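Local coordinates for cellulosomal scaffoldin adaptor protein B (Acetivibrio cellulolyticus, PDB 3FNK) that serves as a type II cohesin module of an adaptor scaffoldin, a dockerin-binding unit that helps assemble the cellulosome, at residues M14-N19 / I167-I172. Numbering follows the deposited sequence.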
ATOM      1  N   MET A  14       0.713   6.362  -2.098  1.00 30.98           N
ATOM      2  CA  MET A  14      -0.373   6.363  -1.093  1.00 32.47           C
ATOM      3  C   MET A  14      -1.147   7.690  -1.130  1.00 33.59           C
ATOM      4  O   MET A  14      -0.517   8.749  -1.045  1.00 34.06           O
ATOM      5  CB  MET A  14       0.236   6.152   0.295  1.00 31.78           C
ATOM      6  CG  MET A  14      -0.762   5.767   1.370  1.00 32.89           C
ATOM      7  SD  MET A  14       0.095   5.607   2.938  1.00 39.49           S
ATOM      8  CE  MET A  14       1.251   4.278   2.558  1.00 34.56           C
ATOM      9  N   GLY A  15      -2.478   7.639  -1.251  1.00 34.62           N
ATOM     10  CA  GLY A  15      -3.339   8.827  -1.062  1.00 36.54           C
ATOM     11  C   GLY A  15      -4.181   8.767   0.226  1.00 37.73           C
ATOM     12  O   GLY A  15      -4.568   7.665   0.661  1.00 38.33           O
ATOM     13  N   TYR A  16      -4.431   9.927   0.844  1.00 37.89           N
ATOM     14  CA  TYR A  16      -5.303  10.056   2.037  1.00 38.91           C
ATOM     15  C   TYR A  16      -6.658  10.575   1.687  1.00 39.83           C
ATOM     16  O   TYR A  16      -6.788  11.424   0.814  1.00 41.01           O
ATOM     17  CB  TYR A  16      -4.720  11.008   3.061  1.00 38.13           C
ATOM     18  CG  TYR A  16      -3.342  10.648   3.511  1.00 38.18           C
ATOM     19  CD1 TYR A  16      -3.040   9.346   3.895  1.00 37.72           C
ATOM     20  CD2 TYR A  16      -2.324  11.616   3.572  1.00 38.86           C
ATOM     21  CE1 TYR A  16      -1.768   9.002   4.300  1.00 36.97           C
ATOM     22  CE2 TYR A  16      -1.029  11.276   3.998  1.00 37.92           C
ATOM     23  CZ  TYR A  16      -0.771   9.966   4.357  1.00 39.38           C
ATOM     24  OH  TYR A  16       0.487   9.575   4.786  1.00 44.61           O
ATOM     25  N   ASP A  17      -7.689  10.099   2.371  1.00 40.78           N
ATOM     26  CA  ASP A  17      -8.981  10.714   2.169  1.00 41.36           C
ATOM     27  C   ASP A  17      -9.043  12.085   2.859  1.00 42.53           C
ATOM     28  O   ASP A  17      -9.885  12.887   2.516  1.00 42.98           O
ATOM     29  CB  ASP A  17     -10.159   9.780   2.510  1.00 41.35           C
ATOM     30  CG  ASP A  17     -10.292   9.473   3.995  1.00 39.92           C
ATOM     31  OD1 ASP A  17      -9.405   9.778   4.817  1.00 37.58           O
ATOM     32  OD2 ASP A  17     -11.335   8.891   4.341  1.00 43.12           O
ATOM     33  N   LYS A  18      -8.118  12.334   3.794  1.00 43.83           N
ATOM     34  CA  LYS A  18      -7.911  13.643   4.404  1.00 45.52           C
ATOM     35  C   LYS A  18      -6.494  13.811   4.952  1.00 46.07           C
ATOM     36  O   LYS A  18      -5.855  12.844   5.393  1.00 46.17           O
ATOM     37  CB  LYS A  18      -8.951  13.935   5.499  1.00 46.24           C
ATOM     38  CG  LYS A  18      -8.679  13.238   6.829  1.00 47.83           C
ATOM     39  CD  LYS A  18      -9.946  13.101   7.655  1.00 52.06           C
ATOM     40  CE  LYS A  18     -10.983  12.292   6.910  1.00 52.74           C
ATOM     41  NZ  LYS A  18     -11.808  11.520   7.876  1.00 55.00           N
ATOM     42  N   ASN A  19      -6.049  15.064   4.945  1.00 46.60           N
ATOM     43  CA  ASN A  19      -4.722  15.525   5.367  1.00 47.81           C
ATOM     44  C   ASN A  19      -4.675  15.891   6.843  1.00 48.58           C
ATOM     45  O   ASN A  19      -3.605  15.925   7.475  1.00 48.57           O
ATOM     46  CB  ASN A  19      -4.339  16.764   4.523  1.00 47.86           C
ATOM     47  CG  ASN A  19      -5.586  17.517   3.934  1.00 49.27           C
ATOM     48  OD1 ASN A  19      -6.733  17.359   4.399  1.00 47.54           O
ATOM     49  ND2 ASN A  19      -5.343  18.333   2.901  1.00 51.17           N
ATOM     50  N   ILE A 167       5.940   7.530  -4.984  1.00 26.03           N
ATOM     51  CA  ILE A 167       5.608   8.902  -4.625  1.00 27.22           C
ATOM     52  C   ILE A 167       5.130   8.873  -3.177  1.00 28.14           C
ATOM     53  O   ILE A 167       4.102   8.293  -2.893  1.00 27.76           O
ATOM     54  CB  ILE A 167       4.528   9.505  -5.553  1.00 26.43           C
ATOM     55  CG1 ILE A 167       5.020   9.491  -7.013  1.00 28.34           C
ATOM     56  CG2 ILE A 167       4.137  10.942  -5.106  1.00 27.12           C
ATOM     57  CD1 ILE A 167       3.950   9.809  -8.112  1.00 26.12           C
ATOM     58  N   GLN A 168       5.927   9.430  -2.273  1.00 29.89           N
ATOM     59  CA  GLN A 168       5.605   9.454  -0.830  1.00 31.87           C
ATOM     60  C   GLN A 168       4.372  10.316  -0.574  1.00 34.53           C
ATOM     61  O   GLN A 168       4.166  11.305  -1.266  1.00 34.78           O
ATOM     62  CB  GLN A 168       6.814   9.920  -0.023  1.00 31.49           C
ATOM     63  CG  GLN A 168       8.095   9.134  -0.299  1.00 27.85           C
ATOM     64  CD  GLN A 168       8.104   7.769   0.351  1.00 25.78           C
ATOM     65  OE1 GLN A 168       7.107   7.328   0.911  1.00 24.97           O
ATOM     66  NE2 GLN A 168       9.235   7.087   0.271  1.00 26.32           N
ATOM     67  N   PRO A 169       3.515   9.925   0.381  1.00 36.69           N
ATOM     68  CA  PRO A 169       2.175  10.533   0.464  1.00 38.46           C
ATOM     69  C   PRO A 169       2.060  11.966   0.981  1.00 40.39           C
ATOM     70  O   PRO A 169       1.034  12.612   0.730  1.00 41.24           O
ATOM     71  CB  PRO A 169       1.428   9.607   1.430  1.00 38.44           C
ATOM     72  CG  PRO A 169       2.496   8.956   2.216  1.00 37.31           C
ATOM     73  CD  PRO A 169       3.648   8.778   1.294  1.00 37.73           C
ATOM     74  N   GLY A 170       3.046  12.465   1.712  1.00 41.56           N
ATOM     75  CA  GLY A 170       2.902  13.841   2.250  1.00 44.49           C
ATOM     76  C   GLY A 170       2.353  13.902   3.673  1.00 45.85           C
ATOM     77  O   GLY A 170       1.789  12.918   4.175  1.00 46.01           O
ATOM     78  N   GLU A 171       2.497  15.060   4.310  1.00 47.21           N
ATOM     79  CA  GLU A 171       2.338  15.173   5.766  1.00 48.58           C
ATOM     80  C   GLU A 171       0.896  15.079   6.253  1.00 48.67           C
ATOM     81  O   GLU A 171      -0.043  15.400   5.526  1.00 48.16           O
ATOM     82  CB  GLU A 171       3.024  16.440   6.285  1.00 48.91           C
ATOM     83  CG  GLU A 171       3.425  16.378   7.765  1.00 51.91           C
ATOM     84  CD  GLU A 171       4.449  17.433   8.145  1.00 56.12           C
ATOM     85  OE1 GLU A 171       5.552  17.060   8.620  1.00 57.61           O
ATOM     86  OE2 GLU A 171       4.155  18.634   7.962  1.00 57.36           O
ATOM     87  N   ILE A 172       0.738  14.596   7.485  1.00 49.66           N
ATOM     88  CA  ILE A 172      -0.573  14.526   8.128  1.00 50.41           C
ATOM     89  C   ILE A 172      -0.618  15.549   9.256  1.00 50.94           C
ATOM     90  O   ILE A 172       0.382  15.730   9.992  1.00 50.67           O
ATOM     91  CB  ILE A 172      -0.922  13.090   8.616  1.00 50.42           C
ATOM     92  CG1 ILE A 172      -1.307  12.217   7.412  1.00 50.88           C
ATOM     93  CG2 ILE A 172      -2.110  13.090   9.592  1.00 49.36           C
ATOM     94  CD1 ILE A 172      -1.597  10.727   7.748  1.00 49.23           C
TER
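Tyr-16 pushes its ring into the bend formed by Pro-169, Gly-170 and Ile-172, and most of the apolar contact gathers around it. Ile-172 lays CD1 over one ring face as a CH-pi contact, 3.9 Å from the centroid and shifted toward the rim, while its CG1 sits 3.6 Å from Tyr-16 CE2. CG of Tyr-16 lies anti to its carbonyl carbon (chi1 -56°), on a CB that points toward the loop. Pro-169 meets the phenol end obliquely, its CB 3.7 Å from Tyr-16 CZ and its CG 3.3 Å from Tyr-16 OH, and packs CB 3.8 Å from Met-14 CB.

Two carbonyl oxygens meet carbon. Gly-170 O lies in the ring plane at the edge, 3.3 Å from Tyr-16 CE2, and Asn-19 O receives a CA-H...O contact from Ile-172 CA at 3.4 Å.

Strand 11-16 runs parallel to strand 165-167 in the cohesin barrel, Ile-167 hydrogen-bonding the backbone of Ile-12; further on, Asn-19 hydrogen-bonds that of Asn-173. Between these links, apolar packing and one CA-H...O contact join residues 14-19 and 167-172. Tyr-16 OH and Gly-170 O are buried without a partner in the model, so the hold comes from shape and apolar contact, not mutual hydrogen bonds.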